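Local coordinates for protein CurD (Moorea producens 3L, PDB 5KP7) that probably catalyses an acyl-transferring condensation of the hydroxymethylglutaryl-CoA synthase type and binds a 4'-phosphopantetheine arm, at residues A[74-79]-A[113-118]; A[146-151]-A[199-204]; A[380-385]-A[423-428]; A[411-414]-A[418-421]. The protein carries 3 engineered substitutions. All blocks are in the same frame, centred on the assembly; numbering follows the deposited sequence. Where two conformers were deposited one is given.

Contact 1. Residues A[74-79]-A[113-118]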
loop_
_atom_site.group_PDB
_atom_site.type_symbol
_atom_site.label_atom_id
_atom_site.label_comp_id
_atom_site.label_asym_id
_atom_site.label_seq_id
_atom_site.Cartn_x
_atom_site.Cartn_y
_atom_site.Cartn_z
ATOM N N ASP A 74 -2.461 -14.695 10.814
ATOM C CA ASP A 74 -2.380 -14.885 9.382
ATOM C C ASP A 74 -3.319 -13.869 8.709
ATOM O O ASP A 74 -3.917 -13.032 9.393
ATOM C CB ASP A 74 -2.612 -16.373 9.045
ATOM C CG ASP A 74 -4.051 -16.810 9.165
ATOM O OD1 ASP A 74 -4.918 -15.946 9.405
ATOM O OD2 ASP A 74 -4.304 -18.028 8.990
ATOM N N PRO A 75 -3.451 -13.896 7.378
ATOM C CA PRO A 75 -4.304 -12.898 6.753
ATOM C C PRO A 75 -5.769 -13.005 7.129
ATOM O O PRO A 75 -6.457 -12.011 7.117
ATOM C CB PRO A 75 -4.063 -13.108 5.254
ATOM C CG PRO A 75 -2.694 -13.669 5.198
ATOM C CD PRO A 75 -2.598 -14.585 6.387
ATOM N N VAL A 76 -6.244 -14.198 7.489
ATOM C CA VAL A 76 -7.612 -14.369 7.977
ATOM C C VAL A 76 -7.798 -13.666 9.313
ATOM O O VAL A 76 -8.747 -12.922 9.508
ATOM C CB VAL A 76 -7.985 -15.880 8.107
ATOM C CG1 VAL A 76 -9.339 -16.064 8.782
ATOM C CG2 VAL A 76 -7.974 -16.558 6.735
ATOM N N SER A 77 -6.918 -13.939 10.276
ATOM C CA SER A 77 -7.039 -13.321 11.576
ATOM C C SER A 77 -6.887 -11.798 11.487
ATOM O O SER A 77 -7.647 -11.076 12.136
ATOM C CB SER A 77 -6.093 -13.970 12.602
ATOM O OG SER A 77 -4.748 -13.609 12.450
ATOM N N TYR A 78 -5.982 -11.319 10.625
ATOM C CA TYR A 78 -5.853 -9.889 10.402
ATOM C C TYR A 78 -7.185 -9.330 9.868
ATOM O O TYR A 78 -7.655 -8.278 10.333
ATOM C CB TYR A 78 -4.705 -9.604 9.420
ATOM C CG TYR A 78 -3.408 -9.221 10.068
ATOM C CD1 TYR A 78 -2.686 -10.127 10.844
ATOM C CD2 TYR A 78 -2.877 -7.937 9.914
ATOM C CE1 TYR A 78 -1.479 -9.752 11.440
ATOM C CE2 TYR A 78 -1.687 -7.575 10.505
ATOM C CZ TYR A 78 -0.974 -8.476 11.232
ATOM O OH TYR A 78 0.209 -8.041 11.824
ATOM N N ALA A 79 -7.750 -10.006 8.870
ATOM C CA ALA A 79 -9.002 -9.584 8.258
ATOM C C ALA A 79 -10.162 -9.525 9.231
ATOM O O ALA A 79 -10.942 -8.557 9.238
ATOM C CB ALA A 79 -9.360 -10.489 7.089
ATOM N N LYS A 113 -9.473 -22.292 -2.128
ATOM C CA LYS A 113 -10.344 -21.861 -1.026
ATOM C C LYS A 113 -10.136 -20.385 -0.736
ATOM O O LYS A 113 -9.027 -19.972 -0.393
ATOM C CB LYS A 113 -10.035 -22.658 0.215
ATOM C CG LYS A 113 -11.058 -22.470 1.327
ATOM C CD LYS A 113 -10.579 -23.187 2.608
ATOM C CE LYS A 113 -11.598 -23.156 3.741
ATOM N NZ LYS A 113 -12.625 -24.188 3.591
ATOM N N SER A 114 -11.167 -19.558 -0.873
ATOM C CA SER A 114 -11.069 -18.139 -0.516
ATOM C C SER A 114 -11.010 -17.949 1.000
ATOM O O SER A 114 -11.692 -18.665 1.768
ATOM C CB SER A 114 -12.190 -17.266 -1.093
ATOM O OG SER A 114 -13.474 -17.523 -0.536
ATOM N N MET A 115 -10.262 -16.944 1.432
ATOM C CA MET A 115 -10.242 -16.584 2.862
ATOM C C MET A 115 -11.601 -16.074 3.328
ATOM O O MET A 115 -11.905 -16.091 4.521
ATOM C CB MET A 115 -9.117 -15.572 3.123
ATOM C CG MET A 115 -7.817 -16.277 3.010
ATOM S SD MET A 115 -6.340 -15.296 3.422
ATOM C CE MET A 115 -6.229 -14.223 1.989
ATOM N N SER A 116 -12.438 -15.653 2.375
ATOM C CA SER A 116 -13.766 -15.165 2.685
ATOM C C SER A 116 -14.611 -16.183 3.465
ATOM O O SER A 116 -15.452 -15.787 4.256
ATOM C CB SER A 116 -14.474 -14.752 1.403
ATOM O OG SER A 116 -13.740 -13.696 0.776
ATOM N N THR A 117 -14.412 -17.472 3.200
ATOM C CA THR A 117 -15.168 -18.522 3.913
ATOM C C THR A 117 -14.892 -18.527 5.428
ATOM O O THR A 117 -15.819 -18.501 6.237
ATOM C CB THR A 117 -14.874 -19.915 3.320
ATOM O OG1 THR A 117 -13.466 -20.206 3.367
ATOM C CG2 THR A 117 -15.291 -19.960 1.855
ATOM N N TYR A 118 -13.629 -18.466 5.815
ATOM C CA TYR A 118 -13.251 -18.336 7.234
ATOM C C TYR A 118 -13.735 -17.041 7.828
ATOM O O TYR A 118 -14.222 -17.004 8.944
ATOM C CB TYR A 118 -11.737 -18.406 7.391
ATOM C CG TYR A 118 -11.128 -19.768 7.183
ATOM C CD1 TYR A 118 -11.328 -20.782 8.115
ATOM C CD2 TYR A 118 -10.241 -20.011 6.165
ATOM C CE1 TYR A 118 -10.728 -22.024 7.965
ATOM C CE2 TYR A 118 -9.630 -21.254 6.003
ATOM C CZ TYR A 118 -9.892 -22.261 6.925
ATOM O OH TYR A 118 -9.273 -23.492 6.776
#
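The ring of Tyr-118 is the flat group here, and Val-76 meets it on a slant, its CG2 lying 4.2 Å from Tyr-118 CD2. The closer touch is at the root of the ring: Val-76 CG1 comes to 3.6 Å from Tyr-118 CB, with the two side chains crossing at about a right angle. Because CG1 stands anti to the backbone N (chi1 173°), the other methyl is left to face Met-115, and CG2 rests 3.7 Å from Met-115 CG. A beta-branched valine suits this place, since one short stem serves two partners. Met-115, long and unbranched, reaches past Val-76 to the proline. Its chain turns at the sulfur (chi3 -73°), with SD 3.7 Å from Pro-75 CB and the terminal methyl beside the same carbon. Were an alanine at Met-115, CG, SD and CE would be missing, and a gap would probably open between Pro-75 and Val-76 on one side and the facing helix on the other. The proline fits the first turn of its helix, where no backbone N-H is needed for an i to i-4 bond. Asp-74 is the N-cap: its OD1 accepts from Ser-77 N at 3.0 Å, while Asp-74 N gives to Ser-77 OG, which completes a capping box. The contact thus joins the beginnings of helices 75-89 and 115-123. Strand 437-442 touches both, its Arg-438 pairing with Asp-74 OD2 and bonding through its backbone N to Tyr-118 OH, while strand 161-168 meets Ala-79.

Contact 2. Residues A[146-151]-A[199-204]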
loop_
_atom_site.group_PDB
_atom_site.type_symbol
_atom_site.label_atom_id
_atom_site.label_comp_id
_atom_site.label_asym_id
_atom_site.label_seq_id
_atom_site.Cartn_x
_atom_site.Cartn_y
_atom_site.Cartn_z
ATOM N N GLN A 146 -14.347 -1.542 -6.188
ATOM C CA GLN A 146 -15.101 -1.246 -7.408
ATOM C C GLN A 146 -16.166 -2.285 -7.690
ATOM O O GLN A 146 -17.250 -1.930 -8.130
ATOM C CB GLN A 146 -14.160 -1.054 -8.601
ATOM C CG GLN A 146 -13.269 0.189 -8.450
ATOM C CD GLN A 146 -14.054 1.489 -8.362
ATOM O OE1 GLN A 146 -15.125 1.627 -8.953
ATOM N NE2 GLN A 146 -13.542 2.438 -7.615
ATOM N N MET A 147 -15.880 -3.556 -7.431
ATOM C CA MET A 147 -16.908 -4.625 -7.631
ATOM C C MET A 147 -18.079 -4.432 -6.658
ATOM O O MET A 147 -19.244 -4.584 -7.033
ATOM C CB MET A 147 -16.273 -6.022 -7.458
ATOM C CG MET A 147 -15.259 -6.411 -8.538
ATOM S SD MET A 147 -15.663 -6.094 -10.259
ATOM C CE MET A 147 -14.807 -4.551 -10.548
ATOM N N ALA A 148 -17.759 -4.042 -5.422
ATOM C CA ALA A 148 -18.783 -3.789 -4.391
ATOM C C ALA A 148 -19.651 -2.581 -4.765
ATOM O O ALA A 148 -20.876 -2.626 -4.637
ATOM C CB ALA A 148 -18.140 -3.629 -3.017
ATOM N N ILE A 149 -19.001 -1.512 -5.215
ATOM C CA ILE A 149 -19.714 -0.320 -5.703
ATOM C C ILE A 149 -20.711 -0.740 -6.799
ATOM O O ILE A 149 -21.883 -0.338 -6.813
ATOM C CB ILE A 149 -18.709 0.727 -6.236
ATOM C CG1 ILE A 149 -17.984 1.380 -5.057
ATOM C CG2 ILE A 149 -19.420 1.788 -7.106
ATOM C CD1 ILE A 149 -16.679 2.071 -5.415
ATOM N N ASN A 150 -20.228 -1.547 -7.736
ATOM C CA ASN A 150 -21.098 -1.960 -8.838
ATOM C C ASN A 150 -22.219 -2.891 -8.433
ATOM O O ASN A 150 -23.267 -2.885 -9.084
ATOM C CB ASN A 150 -20.303 -2.522 -10.007
ATOM C CG ASN A 150 -19.441 -1.466 -10.673
ATOM O OD1 ASN A 150 -19.557 -0.251 -10.381
ATOM N ND2 ASN A 150 -18.522 -1.926 -11.528
ATOM N N LEU A 151 -22.040 -3.679 -7.382
ATOM C CA LEU A 151 -23.185 -4.430 -6.823
ATOM C C LEU A 151 -24.307 -3.454 -6.411
ATOM O O LEU A 151 -25.469 -3.616 -6.802
ATOM C CB LEU A 151 -22.765 -5.308 -5.639
ATOM C CG LEU A 151 -23.927 -5.964 -4.875
ATOM C CD1 LEU A 151 -24.645 -6.990 -5.754
ATOM C CD2 LEU A 151 -23.409 -6.615 -3.589
ATOM N N LEU A 199 -13.828 -2.586 4.638
ATOM C CA LEU A 199 -14.797 -1.600 4.146
ATOM C C LEU A 199 -16.176 -2.217 4.057
ATOM O O LEU A 199 -16.345 -3.291 3.441
ATOM C CB LEU A 199 -14.441 -1.104 2.738
ATOM C CG LEU A 199 -13.028 -0.589 2.495
ATOM C CD1 LEU A 199 -12.865 -0.108 1.058
ATOM C CD2 LEU A 199 -12.670 0.491 3.468
ATOM N N LEU A 200 -17.175 -1.554 4.634
ATOM C CA LEU A 200 -18.561 -1.908 4.391
ATOM C C LEU A 200 -19.060 -0.978 3.322
ATOM O O LEU A 200 -18.952 0.221 3.476
ATOM C CB LEU A 200 -19.375 -1.776 5.676
ATOM C CG LEU A 200 -20.851 -2.194 5.665
ATOM C CD1 LEU A 200 -20.964 -3.676 5.370
ATOM C CD2 LEU A 200 -21.568 -1.810 6.938
ATOM N N VAL A 201 -19.581 -1.534 2.227
ATOM C CA VAL A 201 -20.005 -0.761 1.081
ATOM C C VAL A 201 -21.533 -0.872 0.919
ATOM O O VAL A 201 -22.092 -1.974 0.971
ATOM C CB VAL A 201 -19.283 -1.242 -0.202
ATOM C CG1 VAL A 201 -19.782 -0.504 -1.438
ATOM C CG2 VAL A 201 -17.773 -1.099 -0.005
ATOM N N SER A 202 -22.195 0.268 0.689
ATOM C CA SER A 202 -23.644 0.312 0.637
ATOM C C SER A 202 -24.139 1.606 -0.024
ATOM O O SER A 202 -23.336 2.434 -0.471
ATOM C CB SER A 202 -24.205 0.251 2.065
ATOM O OG SER A 202 -24.106 1.526 2.696
ATOM N N ASP A 203 -25.461 1.748 -0.065
ATOM C CA ASP A 203 -26.113 2.952 -0.556
ATOM C C ASP A 203 -26.272 4.048 0.510
ATOM O O ASP A 203 -26.913 5.038 0.240
ATOM C CB ASP A 203 -27.456 2.614 -1.212
ATOM C CG ASP A 203 -28.494 2.104 -0.227
ATOM O OD1 ASP A 203 -28.201 1.928 0.976
ATOM O OD2 ASP A 203 -29.638 1.868 -0.679
ATOM N N THR A 204 -25.731 3.849 1.713
ATOM C CA THR A 204 -25.621 4.934 2.710
ATOM C C THR A 204 -24.146 5.117 3.114
ATOM O O THR A 204 -23.712 4.641 4.164
ATOM C CB THR A 204 -26.508 4.674 3.941
ATOM O OG1 THR A 204 -26.137 3.431 4.545
ATOM C CG2 THR A 204 -27.978 4.636 3.533
#
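Ala-148 and Val-201 point their CB atoms at each other, and the alanine methyl sits against the fork of the valine. Ala-148 CB is 3.9 Å from Val-201 CB, and both valine methyls lie at nearly the same range, Val-201 CG2 being 4.0 Å from Ala-148 CB. With CG1 anti to the backbone N (chi1 176°) and CG2 beside it, the two methyls straddle the alanine. Val-201 CG1 also lies 4.0 Å from Ile-149 N. The isoleucine itself turns its CB away and grazes the strand, with its CG1 4.5 Å from Val-201 CG1. Leu-145 and Ile-152 of the same helix touch Val-201 too, and Ala-148 rests on Ala-162 and Val-164 of strand 161-168. Helix 140-154 is thereby laid on the large mixed sheet, at strand 195-202. Just beyond, Ser-202 OG accepts from Thr-204 N at 3.0 Å, an ST turn at the end of the strand. Across the contact itself no hydrogen bond is made: the interaction is wholly apolar, so it depends on close fit and burial, and the small alanine probably allows the helix to lie this near the sheet, with 6.4 Å between Ala-148 CA and Val-201 CA.

Contact 3. Residues A[380-385]-A[423-428]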
loop_
_atom_site.group_PDB
_atom_site.type_symbol
_atom_site.label_atom_id
_atom_site.label_comp_id
_atom_site.label_asym_id
_atom_site.label_seq_id
_atom_site.Cartn_x
_atom_site.Cartn_y
_atom_site.Cartn_z
ATOM N N LEU A 380 -2.692 1.999 17.079
ATOM C CA LEU A 380 -1.327 1.812 16.592
ATOM C C LEU A 380 -0.311 2.081 17.688
ATOM O O LEU A 380 0.677 1.343 17.805
ATOM C CB LEU A 380 -1.069 2.684 15.370
ATOM C CG LEU A 380 -1.916 2.370 14.147
ATOM C CD1 LEU A 380 -1.643 3.393 13.061
ATOM C CD2 LEU A 380 -1.661 0.945 13.643
ATOM N N ALA A 381 -0.577 3.086 18.534
ATOM C CA ALA A 381 0.349 3.396 19.608
ATOM C C ALA A 381 0.445 2.281 20.657
ATOM O O ALA A 381 1.458 2.217 21.352
ATOM C CB ALA A 381 -0.013 4.731 20.282
ATOM N N ASP A 382 -0.586 1.437 20.786
ATOM C CA ASP A 382 -0.638 0.401 21.818
ATOM C C ASP A 382 0.042 -0.920 21.419
ATOM O O ASP A 382 0.108 -1.845 22.245
ATOM C CB ASP A 382 -2.104 0.157 22.248
ATOM C CG ASP A 382 -2.230 -0.660 23.554
ATOM O OD1 ASP A 382 -1.438 -0.456 24.484
ATOM O OD2 ASP A 382 -3.116 -1.538 23.614
ATOM N N ARG A 383 0.590 -1.016 20.201
ATOM C CA ARG A 383 1.250 -2.248 19.774
ATOM C C ARG A 383 2.564 -2.472 20.523
ATOM O O ARG A 383 3.225 -1.508 20.979
ATOM C CB ARG A 383 1.534 -2.203 18.260
ATOM C CG ARG A 383 0.256 -2.091 17.430
ATOM C CD ARG A 383 0.527 -1.869 15.948
ATOM N NE ARG A 383 1.264 -0.620 15.777
ATOM C CZ ARG A 383 1.903 -0.254 14.667
ATOM N NH1 ARG A 383 1.852 -1.022 13.583
ATOM N NH2 ARG A 383 2.613 0.882 14.669
ATOM N N TYR A 384 2.966 -3.741 20.584
ATOM C CA TYR A 384 4.243 -4.129 21.198
ATOM C C TYR A 384 5.402 -3.683 20.328
ATOM O O TYR A 384 5.388 -3.879 19.123
ATOM C CB TYR A 384 4.290 -5.643 21.367
ATOM C CG TYR A 384 5.442 -6.159 22.196
ATOM C CD1 TYR A 384 6.641 -6.521 21.588
ATOM C CD2 TYR A 384 5.321 -6.315 23.567
ATOM C CE1 TYR A 384 7.698 -7.016 22.331
ATOM C CE2 TYR A 384 6.378 -6.810 24.320
ATOM C CZ TYR A 384 7.563 -7.155 23.690
ATOM O OH TYR A 384 8.638 -7.654 24.428
ATOM N N SER A 385 6.390 -3.035 20.939
ATOM C CA SER A 385 7.563 -2.575 20.190
ATOM C C SER A 385 8.653 -3.638 20.277
ATOM O O SER A 385 9.250 -3.798 21.354
ATOM C CB SER A 385 8.085 -1.254 20.768
ATOM O OG SER A 385 9.156 -0.793 19.962
ATOM N N ALA A 423 -3.986 -10.439 24.939
ATOM C CA ALA A 423 -4.956 -11.179 25.764
ATOM C C ALA A 423 -5.953 -10.243 26.421
ATOM O O ALA A 423 -5.552 -9.291 27.088
ATOM C CB ALA A 423 -4.239 -11.996 26.843
ATOM N N GLY A 424 -7.237 -10.547 26.285
ATOM C CA GLY A 424 -8.297 -9.761 26.921
ATOM C C GLY A 424 -8.853 -8.670 26.030
ATOM O O GLY A 424 -9.755 -7.956 26.440
ATOM N N LYS A 425 -8.357 -8.548 24.796
ATOM C CA LYS A 425 -8.820 -7.486 23.900
ATOM C C LYS A 425 -9.865 -7.918 22.880
ATOM O O LYS A 425 -10.314 -7.107 22.107
ATOM C CB LYS A 425 -7.637 -6.869 23.186
ATOM C CG LYS A 425 -6.744 -6.070 24.124
ATOM C CD LYS A 425 -5.782 -5.224 23.307
ATOM C CE LYS A 425 -5.068 -4.184 24.153
ATOM N NZ LYS A 425 -4.688 -4.649 25.515
ATOM N N GLY A 426 -10.251 -9.185 22.870
ATOM C CA GLY A 426 -11.217 -9.669 21.907
ATOM C C GLY A 426 -10.635 -9.751 20.502
ATOM O O GLY A 426 -11.299 -9.397 19.542
ATOM N N ARG A 427 -9.405 -10.256 20.441
ATOM C CA ARG A 427 -8.630 -10.437 19.203
ATOM C C ARG A 427 -8.753 -11.852 18.704
ATOM O O ARG A 427 -8.679 -12.790 19.513
ATOM C CB ARG A 427 -7.144 -10.242 19.499
ATOM C CG ARG A 427 -6.736 -8.830 19.820
ATOM C CD ARG A 427 -6.409 -8.042 18.565
ATOM N NE ARG A 427 -5.957 -6.744 18.981
ATOM C CZ ARG A 427 -4.687 -6.398 19.144
ATOM N NH1 ARG A 427 -3.711 -7.243 18.843
ATOM N NH2 ARG A 427 -4.403 -5.189 19.581
ATOM N N LEU A 428 -8.866 -12.030 17.388
ATOM C CA LEU A 428 -8.757 -13.345 16.818
ATOM C C LEU A 428 -7.280 -13.676 16.535
ATOM O O LEU A 428 -6.520 -12.840 15.999
ATOM C CB LEU A 428 -9.607 -13.464 15.546
ATOM C CG LEU A 428 -9.903 -14.901 15.123
ATOM C CD1 LEU A 428 -10.971 -15.502 16.026
ATOM C CD2 LEU A 428 -10.281 -15.005 13.665
#
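Asp-382 reaches across to Lys-425 from just past the end of helix 376-381. At that end Leu-380 O accepts from Arg-383 NE at 2.9 Å, in the carbonyl plane on a lone pair. Leu-380 CD2 covers one guanidinium face of Arg-383, 3.8 Å above the plane and over its centre. Asp-382 comes next, and with CG anti to the backbone N (chi1 -166°) its carboxylate reaches Lys-425 in 423-428. The two side chains arrive from opposite directions: Asp-382 OD2 lies 3.3 Å from Lys-425 CE and 4.0 Å from Lys-425 NZ, a long salt bridge. The lysine bends about its CD-CE bond (chi4 38°), and its ammonium group finds a nearer partner in Lys-421 O, while Asp-382 OD1 pairs with Lys-421 NZ. Arg-383 turns the other way, its NH1 and NH2 bonding to Gly-37 O and Gln-317 O; an arginine suits the place because its N-H groups can serve three carbonyl oxygens. Tyr-384 begins strand 384-385, bonded through its backbone to Ala-39 and Gln-41. This is a surface ion-pair cluster, one aspartate between two lysines, the longer pair being that to Lys-425, and it links the loops that follow helices 376-381 and 416-422.

Contact 4. Residues A[411-414]-A[418-421]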
loop_
_atom_site.group_PDB
_atom_site.type_symbol
_atom_site.label_atom_id
_atom_site.label_comp_id
_atom_site.label_asym_id
_atom_site.label_seq_id
_atom_site.Cartn_x
_atom_site.Cartn_y
_atom_site.Cartn_z
ATOM N N ASP A 411 2.324 -22.050 19.762
ATOM C CA ASP A 411 2.661 -21.612 21.108
ATOM C C ASP A 411 2.418 -20.107 21.271
ATOM O O ASP A 411 3.217 -19.261 20.803
ATOM C CB ASP A 411 4.115 -21.935 21.437
ATOM C CG ASP A 411 4.502 -21.543 22.852
ATOM O OD1 ASP A 411 3.616 -21.163 23.666
ATOM O OD2 ASP A 411 5.732 -21.601 23.161
ATOM N N TYR A 412 1.332 -19.783 21.940
ATOM C CA TYR A 412 0.992 -18.402 22.218
ATOM C C TYR A 412 2.002 -17.701 23.124
ATOM O O TYR A 412 2.090 -16.476 23.120
ATOM C CB TYR A 412 -0.397 -18.292 22.875
ATOM C CG TYR A 412 -1.598 -18.717 22.050
ATOM C CD1 TYR A 412 -1.583 -18.745 20.642
ATOM C CD2 TYR A 412 -2.789 -19.033 22.686
ATOM C CE1 TYR A 412 -2.713 -19.094 19.916
ATOM C CE2 TYR A 412 -3.913 -19.385 21.961
ATOM C CZ TYR A 412 -3.880 -19.403 20.592
ATOM O OH TYR A 412 -5.034 -19.765 19.941
ATOM N N GLN A 413 2.771 -18.479 23.880
ATOM C CA GLN A 413 3.775 -17.929 24.771
ATOM C C GLN A 413 5.162 -17.874 24.145
ATOM O O GLN A 413 6.164 -17.780 24.867
ATOM C CB GLN A 413 3.792 -18.760 26.070
ATOM C CG GLN A 413 2.562 -18.550 26.926
ATOM C CD GLN A 413 2.354 -17.104 27.328
ATOM O OE1 GLN A 413 1.306 -16.532 27.055
ATOM N NE2 GLN A 413 3.325 -16.521 27.951
ATOM N N LEU A 414 5.232 -17.867 22.813
ATOM C CA LEU A 414 6.482 -17.547 22.134
ATOM C C LEU A 414 7.160 -16.303 22.725
ATOM O O LEU A 414 8.333 -16.350 23.112
ATOM C CB LEU A 414 6.226 -17.341 20.642
ATOM C CG LEU A 414 7.421 -16.917 19.783
ATOM C CD1 LEU A 414 8.536 -17.946 19.860
ATOM C CD2 LEU A 414 6.965 -16.689 18.345
ATOM N N VAL A 418 4.383 -9.992 24.323
ATOM C CA VAL A 418 3.500 -9.715 23.201
ATOM C C VAL A 418 2.125 -10.232 23.559
ATOM O O VAL A 418 1.143 -9.552 23.313
ATOM C CB VAL A 418 3.970 -10.355 21.874
ATOM C CG1 VAL A 418 2.950 -10.108 20.762
ATOM C CG2 VAL A 418 5.339 -9.825 21.468
ATOM N N TRP A 419 2.053 -11.418 24.156
ATOM C CA TRP A 419 0.764 -11.989 24.491
ATOM C C TRP A 419 -0.013 -11.121 25.478
ATOM O O TRP A 419 -1.225 -10.938 25.325
ATOM C CB TRP A 419 0.905 -13.412 25.047
ATOM C CG TRP A 419 -0.410 -14.099 25.107
ATOM C CD1 TRP A 419 -1.158 -14.339 26.211
ATOM C CD2 TRP A 419 -1.166 -14.571 23.999
ATOM N NE1 TRP A 419 -2.309 -14.985 25.876
ATOM C CE2 TRP A 419 -2.355 -15.126 24.517
ATOM C CE3 TRP A 419 -0.945 -14.603 22.617
ATOM C CZ2 TRP A 419 -3.318 -15.709 23.711
ATOM C CZ3 TRP A 419 -1.904 -15.177 21.810
ATOM C CH2 TRP A 419 -3.078 -15.724 22.362
ATOM N N LYS A 420 0.696 -10.576 26.464
ATOM C CA LYS A 420 0.072 -9.712 27.473
ATOM C C LYS A 420 -0.645 -8.515 26.833
ATOM O O LYS A 420 -1.671 -8.083 27.347
ATOM C CB LYS A 420 1.093 -9.270 28.534
ATOM C CG LYS A 420 0.459 -8.887 29.852
ATOM C CD LYS A 420 1.509 -8.604 30.907
ATOM C CE LYS A 420 0.878 -7.994 32.150
ATOM N NZ LYS A 420 1.904 -7.393 33.032
ATOM N N LYS A 421 -0.129 -8.013 25.708
ATOM C CA LYS A 421 -0.773 -6.938 24.937
ATOM C C LYS A 421 -2.044 -7.380 24.181
ATOM O O LYS A 421 -2.945 -6.570 23.993
ATOM C CB LYS A 421 0.209 -6.333 23.918
ATOM C CG LYS A 421 1.325 -5.484 24.514
ATOM C CD LYS A 421 0.817 -4.099 24.867
ATOM C CE LYS A 421 1.914 -3.062 24.816
ATOM N NZ LYS A 421 1.302 -1.723 24.935
#
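Tyr-412 lays both its ring and its CB on one indole: the ring makes an offset stack with the six-membered ring of Trp-419, and the CB adds a CH-pi contact to that same ring. The stack is nearly flat, with planes 12° apart and centroids of the Tyr-412 ring and the Trp-419 six-membered ring 4.4 Å from each other. Trp-419 CH2 lies over the tyrosine face, 3.3 Å from Tyr-412 CD2. Tyr-412 CB also lies over the indole, 3.6 Å from the centroid of the Trp-419 six-membered ring and almost on its normal. With CG anti to the backbone N (chi1 -168°), the indole of Trp-419 is swung out over the tyrosine. The tyrosine is presented by a type I beta turn from Asp-411 to Leu-414, within which Asp-411 OD1 accepts from Gln-413 N at 2.8 Å, an Asx turn; a short acidic side chain suits this first position of the turn. The turn leads into helix 416-422, and the stack holds the loop against the helix it precedes. Gln-413, bent at chi2, brings OE1 to 3.4 Å from Trp-419 CD1, its amide plane about 80° from the indole. A serine in place of Trp-419 would remove the indole, and the tyrosine ring would probably lose its stacking surface and the turn its hold on the helix. Beyond the pair, Tyr-72 meets Trp-419 edge-to-face, and Glu-441 OE1 takes a hydrogen bond with Tyr-412 OH.

Contacts 1 and 2 come first along the chain, in series, within its N-terminal half; contact 3 follows, and contact 4 falls between its two segments in sequence. Contacts 3 and 4 are neighbours, their centres about 11 Å apart: they share the salt bridge of Lys-421, and Tyr-384 packs on Val-418, so helix 416-422 serves both. Contact 1, with its centre about 19 Å from that of contact 3, touches it where Ser-77 meets Leu-428. Contact 2 stands apart, about 37 Å from contact 4 between centres, on the large mixed sheet. The C-terminal strand 437-442 helps tie the end of the chain to the early helices, and all four contacts lie away from the phosphopantetheine pocket.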